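Local coordinates for protein putative NAD(P)H:FMN oxidoreductase (Porphyromonas gingivalis W83, PDB 3GE5) that binds flavin mononucleotide between two identical subunits and probably acts as an oxidoreductase of the nitroreductase family, at residues 33-38 with 182-187; 102-107 with 126-131; 144-149 with 165-170. One frame throughout, in Å; residues are numbered along the deposited sequence.

Contact 1 (33-38 with 182-187). With FMN (flavin mononucleotide), chain C; SO4 (sulfate ion), chain F.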
loop_
_atom_site.group_PDB
_atom_site.type_symbol
_atom_site.label_atom_id
_atom_site.label_comp_id
_atom_site.label_asym_id
_atom_site.label_seq_id
_atom_site.Cartn_x
_atom_site.Cartn_y
_atom_site.Cartn_z
ATOM N N PHE A 33 10.009 13.024 -0.087
ATOM C CA PHE A 33 8.706 12.617 -0.604
ATOM C C PHE A 33 7.830 11.995 0.483
ATOM O O PHE A 33 6.788 12.557 0.825
ATOM C CB PHE A 33 8.887 11.709 -1.807
ATOM C CG PHE A 33 7.586 11.404 -2.503
ATOM C CD1 PHE A 33 6.890 12.391 -3.174
ATOM C CD2 PHE A 33 7.026 10.151 -2.382
ATOM C CE1 PHE A 33 5.646 12.077 -3.764
ATOM C CE2 PHE A 33 5.814 9.859 -2.972
ATOM C CZ PHE A 33 5.147 10.815 -3.664
ATOM N N PHE A 34 8.214 10.850 1.044
ATOM C CA PHE A 34 7.383 10.268 2.098
ATOM C C PHE A 34 7.179 11.202 3.311
ATOM O O PHE A 34 6.045 11.447 3.752
ATOM C CB PHE A 34 7.989 8.943 2.628
ATOM C CG PHE A 34 7.941 7.776 1.662
ATOM C CD1 PHE A 34 6.862 7.585 0.772
ATOM C CD2 PHE A 34 8.929 6.799 1.732
ATOM C CE1 PHE A 34 6.797 6.445 -0.057
ATOM C CE2 PHE A 34 8.883 5.671 0.910
ATOM C CZ PHE A 34 7.856 5.522 -0.010
ATOM N N ARG A 35 8.275 11.737 3.838
ATOM C CA ARG A 35 8.186 12.554 5.058
ATOM C C ARG A 35 7.514 13.896 4.907
ATOM O O ARG A 35 7.082 14.463 5.922
ATOM C CB ARG A 35 9.542 12.702 5.736
ATOM C CG ARG A 35 10.045 11.386 6.280
ATOM C CD ARG A 35 9.205 10.852 7.442
ATOM N NE ARG A 35 8.982 11.841 8.476
ATOM C CZ ARG A 35 9.774 12.043 9.530
ATOM N NH1 ARG A 35 10.873 11.324 9.700
ATOM N NH2 ARG A 35 9.489 13.024 10.385
ATOM N N THR A 36 7.404 14.409 3.686
ATOM C CA THR A 36 6.730 15.682 3.462
ATOM C C THR A 36 5.200 15.518 3.393
ATOM O O THR A 36 4.488 16.512 3.340
ATOM C CB THR A 36 7.218 16.388 2.193
ATOM O OG1 THR A 36 7.067 15.504 1.088
ATOM C CG2 THR A 36 8.697 16.837 2.327
ATOM N N ARG A 37 4.708 14.263 3.361
ATOM C CA ARG A 37 3.269 13.965 3.349
ATOM C C ARG A 37 2.743 13.772 4.769
ATOM O O ARG A 37 3.173 12.855 5.480
ATOM C CB ARG A 37 2.983 12.677 2.558
ATOM C CG ARG A 37 1.490 12.402 2.400
ATOM C CD ARG A 37 1.117 10.905 2.356
ATOM N NE ARG A 37 1.614 10.207 3.531
ATOM C CZ ARG A 37 1.032 10.206 4.728
ATOM N NH1 ARG A 37 -0.153 10.796 4.936
ATOM N NH2 ARG A 37 1.653 9.631 5.729
ATOM N N ARG A 38 1.808 14.635 5.158
ATOM C CA ARG A 38 1.016 14.434 6.356
ATOM C C ARG A 38 -0.447 14.369 5.907
ATOM O O ARG A 38 -0.828 14.975 4.893
ATOM C CB ARG A 38 1.207 15.595 7.332
ATOM C CG ARG A 38 2.616 15.766 7.944
ATOM C CD ARG A 38 3.112 14.511 8.665
ATOM N NE ARG A 38 2.167 14.094 9.706
ATOM C CZ ARG A 38 2.015 14.670 10.908
ATOM N NH1 ARG A 38 2.783 15.661 11.325
ATOM N NH2 ARG A 38 1.070 14.204 11.713
ATOM N N GLU A 182 -1.426 16.527 14.576
ATOM C CA GLU A 182 -0.511 16.345 15.699
ATOM C C GLU A 182 0.925 16.219 15.192
ATOM O O GLU A 182 1.139 16.032 13.991
ATOM C CB GLU A 182 -0.925 15.101 16.509
ATOM C CG GLU A 182 -0.850 13.778 15.771
ATOM C CD GLU A 182 -1.916 13.592 14.714
ATOM O OE1 GLU A 182 -3.122 13.657 15.062
ATOM O OE2 GLU A 182 -1.527 13.385 13.537
ATOM N N ALA A 183 1.892 16.292 16.103
ATOM C CA ALA A 183 3.275 16.109 15.745
ATOM C C ALA A 183 3.447 14.673 15.199
ATOM O O ALA A 183 2.855 13.717 15.708
ATOM C CB ALA A 183 4.184 16.326 16.949
ATOM N N PHE A 184 4.283 14.541 14.186
ATOM C CA PHE A 184 4.648 13.245 13.637
ATOM C C PHE A 184 5.175 12.324 14.725
ATOM O O PHE A 184 6.002 12.702 15.521
ATOM C CB PHE A 184 5.698 13.406 12.535
ATOM C CG PHE A 184 6.140 12.098 11.912
ATOM C CD1 PHE A 184 5.455 11.575 10.850
ATOM C CD2 PHE A 184 7.281 11.433 12.372
ATOM C CE1 PHE A 184 5.858 10.368 10.280
ATOM C CE2 PHE A 184 7.700 10.227 11.776
ATOM C CZ PHE A 184 7.007 9.726 10.738
ATOM N N ASN A 185 4.655 11.108 14.778
ATOM C CA ASN A 185 5.180 10.133 15.734
ATOM C C ASN A 185 5.026 8.717 15.198
ATOM O O ASN A 185 4.010 8.360 14.593
ATOM C CB ASN A 185 4.535 10.261 17.099
ATOM C CG ASN A 185 3.100 9.996 17.064
ATOM O OD1 ASN A 185 2.309 10.835 16.608
ATOM N ND2 ASN A 185 2.715 8.814 17.517
ATOM N N ARG A 186 6.079 7.949 15.418
ATOM C CA ARG A 186 6.128 6.549 15.044
ATOM C C ARG A 186 6.962 5.851 16.094
ATOM O O ARG A 186 7.806 6.461 16.780
ATOM C CB ARG A 186 6.799 6.354 13.676
ATOM C CG ARG A 186 6.044 6.921 12.462
ATOM C CD ARG A 186 4.760 6.129 12.197
ATOM N NE ARG A 186 4.166 6.541 10.936
ATOM C CZ ARG A 186 3.499 7.687 10.751
ATOM N NH1 ARG A 186 3.219 8.503 11.760
ATOM N NH2 ARG A 186 3.055 7.973 9.546
ATOM N N LYS A 187 6.732 4.552 16.208
ATOM C CA LYS A 187 7.591 3.688 16.998
ATOM C C LYS A 187 9.021 3.749 16.484
ATOM O O LYS A 187 9.249 4.069 15.309
ATOM C CB LYS A 187 7.081 2.250 16.917
ATOM C CG LYS A 187 5.696 2.052 17.520
ATOM C CD LYS A 187 5.097 0.690 17.174
ATOM C CE LYS A 187 3.731 0.514 17.825
ATOM N NZ LYS A 187 3.192 -0.762 17.292
HETATM N N1 FMN C . -7.872 9.529 9.495
HETATM C C2 FMN C . -9.149 9.944 9.740
HETATM O O2 FMN C . -9.363 11.088 10.157
HETATM N N3 FMN C . -10.233 9.098 9.542
HETATM C C4 FMN C . -10.075 7.792 9.097
HETATM O O4 FMN C . -11.074 7.022 8.945
HETATM C C4A FMN C . -8.773 7.368 8.846
HETATM N N5 FMN C . -8.583 6.062 8.438
HETATM C C5A FMN C . -7.336 5.657 8.058
HETATM C C6 FMN C . -7.200 4.365 7.543
HETATM C C7 FMN C . -5.944 3.948 7.114
HETATM C C7M FMN C . -5.739 2.564 6.575
HETATM C C8 FMN C . -4.854 4.816 7.179
HETATM C C8M FMN C . -3.504 4.390 6.703
HETATM C C9 FMN C . -4.993 6.069 7.724
HETATM C C9A FMN C . -6.229 6.527 8.157
HETATM N N10 FMN C . -6.399 7.819 8.710
HETATM C C10 FMN C . -7.669 8.233 9.026
HETATM C "C1'" FMN C . -5.274 8.821 8.698
HETATM C "C2'" FMN C . -4.347 8.478 9.861
HETATM O "O2'" FMN C . -4.874 9.045 11.053
HETATM C "C3'" FMN C . -2.911 8.956 9.617
HETATM O "O3'" FMN C . -2.427 8.399 8.389
HETATM C "C4'" FMN C . -1.955 8.646 10.782
HETATM O "O4'" FMN C . -2.322 9.316 11.989
HETATM C "C5'" FMN C . -0.502 9.023 10.469
HETATM O "O5'" FMN C . -0.434 10.411 10.223
HETATM P P FMN C . 0.223 10.956 8.905
HETATM O O1P FMN C . -0.638 10.402 7.782
HETATM O O2P FMN C . 1.657 10.469 8.801
HETATM O O3P FMN C . 0.036 12.458 8.952
HETATM S S SO4 F . 12.299 13.161 12.802
HETATM O O1 SO4 F . 12.979 13.027 14.090
HETATM O O2 SO4 F . 12.623 14.376 12.045
HETATM O O3 SO4 F . 10.860 13.195 12.995
HETATM O O4 SO4 F . 12.690 11.955 12.085
#

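Contact 2 (102-107 with 126-131)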
loop_
_atom_site.group_PDB
_atom_site.type_symbol
_atom_site.label_atom_id
_atom_site.label_comp_id
_atom_site.label_asym_id
_atom_site.label_seq_id
_atom_site.Cartn_x
_atom_site.Cartn_y
_atom_site.Cartn_z
ATOM N N ILE A 102 -12.410 9.341 -3.596
ATOM C CA ILE A 102 -12.239 8.152 -4.423
ATOM C C ILE A 102 -12.530 6.920 -3.547
ATOM O O ILE A 102 -11.736 6.595 -2.624
ATOM C CB ILE A 102 -10.831 8.033 -5.063
ATOM C CG1 ILE A 102 -10.486 9.289 -5.879
ATOM C CG2 ILE A 102 -10.758 6.761 -5.927
ATOM C CD1 ILE A 102 -8.955 9.353 -6.340
ATOM N N ILE A 103 -13.685 6.308 -3.815
ATOM C CA ILE A 103 -14.125 5.115 -3.048
ATOM C C ILE A 103 -13.510 3.913 -3.724
ATOM O O ILE A 103 -13.852 3.607 -4.880
ATOM C CB ILE A 103 -15.657 4.957 -3.012
ATOM C CG1 ILE A 103 -16.331 6.279 -2.617
ATOM C CG2 ILE A 103 -16.046 3.770 -2.077
ATOM C CD1 ILE A 103 -17.835 6.298 -2.578
ATOM N N THR A 104 -12.610 3.220 -3.033
ATOM C CA THR A 104 -11.971 2.046 -3.604
ATOM C C THR A 104 -12.739 0.797 -3.194
ATOM O O THR A 104 -12.808 0.447 -2.015
ATOM C CB THR A 104 -10.500 1.950 -3.206
ATOM O OG1 THR A 104 -9.854 3.155 -3.631
ATOM C CG2 THR A 104 -9.792 0.735 -3.835
ATOM N N LEU A 105 -13.298 0.152 -4.216
ATOM C CA LEU A 105 -14.084 -1.024 -4.076
ATOM C C LEU A 105 -13.203 -2.235 -4.321
ATOM O O LEU A 105 -12.390 -2.240 -5.268
ATOM C CB LEU A 105 -15.204 -1.047 -5.119
ATOM C CG LEU A 105 -16.070 0.210 -5.232
ATOM C CD1 LEU A 105 -17.188 0.016 -6.234
ATOM C CD2 LEU A 105 -16.627 0.582 -3.808
ATOM N N GLY A 106 -13.360 -3.257 -3.487
ATOM C CA GLY A 106 -12.632 -4.508 -3.678
ATOM C C GLY A 106 -13.605 -5.581 -4.130
ATOM O O GLY A 106 -14.706 -5.711 -3.565
ATOM N N ASP A 107 -13.222 -6.327 -5.162
ATOM C CA ASP A 107 -14.102 -7.330 -5.769
ATOM C C ASP A 107 -13.700 -8.733 -5.274
ATOM O O ASP A 107 -12.700 -9.292 -5.737
ATOM C CB ASP A 107 -14.050 -7.211 -7.282
ATOM C CG ASP A 107 -15.090 -8.047 -7.976
ATOM O OD1 ASP A 107 -15.485 -9.112 -7.442
ATOM O OD2 ASP A 107 -15.483 -7.645 -9.073
ATOM N N ILE A 126 -2.785 -1.392 -1.850
ATOM C CA ILE A 126 -1.653 -0.993 -2.723
ATOM C C ILE A 126 -2.143 0.121 -3.668
ATOM O O ILE A 126 -1.469 1.158 -3.836
ATOM C CB ILE A 126 -1.095 -2.206 -3.538
ATOM C CG1 ILE A 126 -0.649 -3.363 -2.609
ATOM C CG2 ILE A 126 0.058 -1.769 -4.376
ATOM C CD1 ILE A 126 -0.329 -4.713 -3.337
ATOM N N ALA A 127 -3.313 -0.079 -4.274
ATOM C CA ALA A 127 -3.858 0.936 -5.187
ATOM C C ALA A 127 -4.082 2.283 -4.422
ATOM O O ALA A 127 -3.728 3.371 -4.920
ATOM C CB ALA A 127 -5.170 0.490 -5.845
HETATM N N MSE A 128 -4.676 2.189 -3.225
HETATM C CA MSE A 128 -4.906 3.379 -2.390
HETATM C C MSE A 128 -3.564 4.077 -2.080
HETATM O O MSE A 128 -3.475 5.313 -2.123
HETATM C CB MSE A 128 -5.612 3.002 -1.086
HETATM C CG MSE A 128 -7.111 2.823 -1.256
HETATM SE SE MSE A 128 -8.064 4.543 -1.317
HETATM C CE MSE A 128 -7.508 5.267 0.411
ATOM N N THR A 129 -2.540 3.300 -1.758
ATOM C CA THR A 129 -1.222 3.871 -1.420
ATOM C C THR A 129 -0.653 4.614 -2.654
ATOM O O THR A 129 -0.169 5.740 -2.557
ATOM C CB THR A 129 -0.228 2.803 -0.898
ATOM O OG1 THR A 129 -0.746 2.192 0.293
ATOM C CG2 THR A 129 1.197 3.450 -0.612
ATOM N N TYR A 130 -0.725 3.966 -3.818
ATOM C CA TYR A 130 -0.271 4.601 -5.062
ATOM C C TYR A 130 -1.023 5.909 -5.280
ATOM O O TYR A 130 -0.440 6.926 -5.693
ATOM C CB TYR A 130 -0.487 3.656 -6.254
ATOM C CG TYR A 130 0.703 2.761 -6.544
ATOM C CD1 TYR A 130 1.305 2.026 -5.544
ATOM C CD2 TYR A 130 1.211 2.640 -7.840
ATOM C CE1 TYR A 130 2.432 1.249 -5.811
ATOM C CE2 TYR A 130 2.306 1.836 -8.122
ATOM C CZ TYR A 130 2.916 1.161 -7.108
ATOM O OH TYR A 130 4.006 0.383 -7.371
HETATM N N MSE A 131 -2.323 5.889 -5.053
HETATM C CA MSE A 131 -3.160 7.079 -5.328
HETATM C C MSE A 131 -2.846 8.212 -4.324
HETATM O O MSE A 131 -2.760 9.413 -4.685
HETATM C CB MSE A 131 -4.664 6.747 -5.375
HETATM C CG MSE A 131 -5.045 5.900 -6.581
HETATM SE SE MSE A 131 -6.923 5.680 -6.850
HETATM C CE MSE A 131 -7.349 4.593 -5.292
#

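Contact 3 (144-149 with 165-170). With FMN (flavin mononucleotide), chain C.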
loop_
_atom_site.group_PDB
_atom_site.type_symbol
_atom_site.label_atom_id
_atom_site.label_comp_id
_atom_site.label_asym_id
_atom_site.label_seq_id
_atom_site.Cartn_x
_atom_site.Cartn_y
_atom_site.Cartn_z
ATOM N N TRP A 144 -6.550 9.117 3.960
ATOM C CA TRP A 144 -7.102 7.773 3.790
ATOM C C TRP A 144 -8.157 7.556 4.834
ATOM O O TRP A 144 -7.892 7.779 6.022
ATOM C CB TRP A 144 -5.981 6.783 3.993
ATOM C CG TRP A 144 -6.232 5.340 3.662
ATOM C CD1 TRP A 144 -7.328 4.561 3.991
ATOM C CD2 TRP A 144 -5.307 4.484 3.013
ATOM N NE1 TRP A 144 -7.129 3.267 3.537
ATOM C CE2 TRP A 144 -5.897 3.190 2.944
ATOM C CE3 TRP A 144 -4.035 4.675 2.460
ATOM C CZ2 TRP A 144 -5.266 2.117 2.321
ATOM C CZ3 TRP A 144 -3.392 3.566 1.849
ATOM C CH2 TRP A 144 -4.034 2.318 1.791
ATOM N N VAL A 145 -9.344 7.132 4.416
ATOM C CA VAL A 145 -10.520 6.953 5.322
ATOM C C VAL A 145 -11.042 5.500 5.302
ATOM O O VAL A 145 -11.399 4.955 4.252
ATOM C CB VAL A 145 -11.696 7.911 4.966
ATOM C CG1 VAL A 145 -12.848 7.692 5.921
ATOM C CG2 VAL A 145 -11.186 9.392 4.982
ATOM N N CYS A 146 -11.066 4.882 6.485
ATOM C CA CYS A 146 -11.723 3.572 6.696
ATOM C C CYS A 146 -12.835 3.638 7.728
ATOM O O CYS A 146 -13.644 2.702 7.817
ATOM C CB CYS A 146 -10.695 2.556 7.118
ATOM S SG CYS A 146 -9.588 2.062 5.758
ATOM N N ALA A 147 -12.942 4.759 8.475
ATOM C CA ALA A 147 -14.022 4.896 9.463
ATOM C C ALA A 147 -15.289 5.425 8.773
ATOM O O ALA A 147 -15.574 6.605 8.820
ATOM C CB ALA A 147 -13.602 5.808 10.649
ATOM N N PHE A 148 -16.044 4.512 8.159
ATOM C CA PHE A 148 -17.302 4.832 7.509
ATOM C C PHE A 148 -18.198 3.612 7.484
ATOM O O PHE A 148 -17.731 2.509 7.652
ATOM C CB PHE A 148 -17.123 5.405 6.098
ATOM C CG PHE A 148 -16.545 4.452 5.080
ATOM C CD1 PHE A 148 -15.178 4.314 4.925
ATOM C CD2 PHE A 148 -17.394 3.753 4.198
ATOM C CE1 PHE A 148 -14.640 3.406 4.020
ATOM C CE2 PHE A 148 -16.865 2.897 3.268
ATOM C CZ PHE A 148 -15.479 2.719 3.180
ATOM N N ASP A 149 -19.494 3.854 7.311
ATOM C CA ASP A 149 -20.518 2.805 7.343
ATOM C C ASP A 149 -20.504 2.141 5.949
ATOM O O ASP A 149 -21.049 2.659 4.976
ATOM C CB ASP A 149 -21.879 3.420 7.676
ATOM C CG ASP A 149 -22.987 2.396 7.782
ATOM O OD1 ASP A 149 -22.833 1.286 7.195
ATOM O OD2 ASP A 149 -24.026 2.723 8.434
ATOM N N PRO A 165 -16.833 -1.630 -0.378
ATOM C CA PRO A 165 -16.044 -0.378 -0.298
ATOM C C PRO A 165 -15.052 -0.489 0.869
ATOM O O PRO A 165 -15.482 -0.560 2.027
ATOM C CB PRO A 165 -17.111 0.677 -0.034
ATOM C CG PRO A 165 -18.239 -0.059 0.648
ATOM C CD PRO A 165 -18.224 -1.459 0.108
ATOM N N VAL A 166 -13.758 -0.605 0.582
ATOM C CA VAL A 166 -12.751 -0.901 1.630
ATOM C C VAL A 166 -12.200 0.375 2.290
ATOM O O VAL A 166 -12.080 0.483 3.510
ATOM C CB VAL A 166 -11.584 -1.737 1.045
ATOM C CG1 VAL A 166 -10.542 -2.066 2.117
ATOM C CG2 VAL A 166 -12.120 -3.035 0.354
ATOM N N SER A 167 -11.893 1.348 1.440
ATOM C CA SER A 167 -11.207 2.588 1.813
ATOM C C SER A 167 -11.695 3.711 0.911
ATOM O O SER A 167 -12.100 3.456 -0.243
ATOM C CB SER A 167 -9.715 2.440 1.632
ATOM O OG SER A 167 -9.176 1.424 2.453
ATOM N N ILE A 168 -11.622 4.941 1.425
ATOM C CA ILE A 168 -11.925 6.149 0.636
ATOM C C ILE A 168 -10.771 7.128 0.714
ATOM O O ILE A 168 -10.279 7.420 1.815
ATOM C CB ILE A 168 -13.185 6.851 1.173
ATOM C CG1 ILE A 168 -14.415 5.923 1.148
ATOM C CG2 ILE A 168 -13.457 8.172 0.400
ATOM C CD1 ILE A 168 -15.663 6.461 1.844
ATOM N N LEU A 169 -10.302 7.619 -0.417
ATOM C CA LEU A 169 -9.267 8.656 -0.412
ATOM C C LEU A 169 -9.998 9.970 -0.511
ATOM O O LEU A 169 -10.639 10.240 -1.503
ATOM C CB LEU A 169 -8.277 8.500 -1.577
ATOM C CG LEU A 169 -7.029 9.411 -1.499
ATOM C CD1 LEU A 169 -6.208 9.054 -0.239
ATOM C CD2 LEU A 169 -6.157 9.330 -2.791
ATOM N N ALA A 170 -9.926 10.762 0.566
ATOM C CA ALA A 170 -10.509 12.108 0.603
ATOM C C ALA A 170 -9.403 13.117 0.252
ATOM O O ALA A 170 -8.357 13.105 0.881
ATOM C CB ALA A 170 -11.087 12.424 1.966
HETATM N N1 FMN C . -7.872 9.529 9.495
HETATM C C2 FMN C . -9.149 9.944 9.740
HETATM O O2 FMN C . -9.363 11.088 10.157
HETATM N N3 FMN C . -10.233 9.098 9.542
HETATM C C4 FMN C . -10.075 7.792 9.097
HETATM O O4 FMN C . -11.074 7.022 8.945
HETATM C C4A FMN C . -8.773 7.368 8.846
HETATM N N5 FMN C . -8.583 6.062 8.438
HETATM C C5A FMN C . -7.336 5.657 8.058
HETATM C C6 FMN C . -7.200 4.365 7.543
HETATM C C7 FMN C . -5.944 3.948 7.114
HETATM C C7M FMN C . -5.739 2.564 6.575
HETATM C C8 FMN C . -4.854 4.816 7.179
HETATM C C8M FMN C . -3.504 4.390 6.703
HETATM C C9 FMN C . -4.993 6.069 7.724
HETATM C C9A FMN C . -6.229 6.527 8.157
HETATM N N10 FMN C . -6.399 7.819 8.710
HETATM C C10 FMN C . -7.669 8.233 9.026
HETATM C "C1'" FMN C . -5.274 8.821 8.698
HETATM C "C2'" FMN C . -4.347 8.478 9.861
HETATM O "O2'" FMN C . -4.874 9.045 11.053
HETATM C "C3'" FMN C . -2.911 8.956 9.617
HETATM O "O3'" FMN C . -2.427 8.399 8.389
HETATM C "C4'" FMN C . -1.955 8.646 10.782
HETATM O "O4'" FMN C . -2.322 9.316 11.989
HETATM C "C5'" FMN C . -0.502 9.023 10.469
HETATM O "O5'" FMN C . -0.434 10.411 10.223
HETATM P P FMN C . 0.223 10.956 8.905
HETATM O O1P FMN C . -0.638 10.402 7.782
HETATM O O2P FMN C . 1.657 10.469 8.801
HETATM O O3P FMN C . 0.036 12.458 8.952
#

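Contact 1 (33-38 with 182-187)
Arg38 reaches across to Glu182 and Arg35 lies on Phe184, so one arginine gains a polar grip and the other an aromatic one. Bends at chi2 and chi3 curl the Arg38 chain until its guanidinium meets Glu182 O end-on: NH2 donates at 2.9 Å and NH1 at 3.2 Å, with that oxygen close to the guanidinium plane. NH2 also makes a salt bridge of 3.3 Å to Glu182 OE2. The NE edge serves a different anion, donating to FMN O3P at 2.8 Å, while Phe184 CA lies over one face of the group. The Phe184 ring is packed just as closely: the guanidinium of Arg35 is stacked flat on it, with planes 10° apart and CZ 3.8 Å from the ring centroid. Deeper in, Arg37 NH1 and NH2 hold FMN O1P, and Arg186 NH2 joins Arg37 NH2 on FMN O2P. Arg186 is braced in turn by the second subunit, where Ala63 O accepts from its NE.

The solvent side lies at the far edge of the partly exposed Arg35. There its NH1 and NH2 donate to O4 and O3 of a sulfate probably taken from the crystallisation liquor. Three other arginines from two distant parts of the chain converge on one phosphate, whose negative charge would offset their own, consistent with a site built to hold the flavin's phosphate.

Contact 2 (102-107 with 126-131)
Thr104 meets Met128 and Met131 where helix 120-137 packs on the antiparallel sheet at the heart of the nitroreductase fold. Strand 102-107 and helix 126-131 run nearly antiparallel, 158° between their directions, and their axes approach to 9.9 Å. Both methionines are modelled as selenomethionine.

Met128 can be followed outward. Its CB rests against Trp144 CH2, 3.4 Å away. CG passes Thr104, lying 3.6 Å from OG1 and slightly farther from CB. SE then comes to 3.2 Å from Thr104 OG1. Successive bends at chi2 and chi3 (-79° and -58°) fold the chain over, and CE finishes 3.5 Å from Trp144 CD2, so that the root and the end of one side chain both touch the same indole. Met131 takes another course: extended at chi2, it lays CE 4.1 Å from Ile102 CG2, an apolar contact beside the polar threonine. Ile56 of helix 50-62 and Phe74 of strand 72-77 also pack on Met131.

The contact is wholly buried and held by van der Waals packing. Thr104 OG1 has no hydrogen-bonding partner in the model; set beside its own backbone N, it faces Met128 SE and Met131 CE together, the latter 3.3 Å away.

Contact 3 (144-149 with 165-170)
Phe148 offers its ring face as a shallow seat for Ile168. The methyl CD1 stands over the centre of that ring, 3.7 Å from the centroid and only 5° off the normal, a clean CH-pi contact. Phe148 CG lies between its backbone N and carbonyl carbon (chi1 66°), which folds the ring back over strand 165-170; Pro165 CB then meets the ring edge in plane, 4.0 Å from CE2. Val145 and Ile168 form an antiparallel hydrogen-bonded pair, each N donating to the other's O at 2.8 Å, and Val145 CG2 leans on Ala170 CB.

Beyond this pair, Ser167 fills the notch between Trp144 and Cys146. Its OG accepts a weak hydrogen bond from Trp144 NE1 at 3.0 Å and lies 3.4 Å from Cys146 SG. The indole presents one face to the flavin methyl C7M, and Ile126 of the second subunit packs on it too. Where the strand ends, the backbone turns to the cofactor: Ala147 N donates to FMN O4 at 3.0 Å, and Cys146 N to O4 and, weakly, to N5. Main-chain N-H groups just past an edge strand thus face N5 and O4 of the isoalloxazine, as in flavin sites of the nitroreductase family.

Contacts 2 and 3 belong to the core and share one sheet: strands 100-107 and 163-172 are neighbours, with Ile102 O and Leu169 N 2.8 Å apart, and helix 120-137 leads into strand 141-145. Contact 2 packs methionines on isoleucine and a buried threonine hydroxyl, joining helix to sheet, whereas contact 3 joins strand to strand and adds main-chain bonds to the flavin ring. Contact 1 lies near the surface, its centre about 20 Å from that of contact 3, and is made by loops rich in charge. It closes a chain loop that encloses the other two. Contacts 1 and 3 hold opposite ends of one FMN, phosphate and isoalloxazine, and all three reach the second subunit.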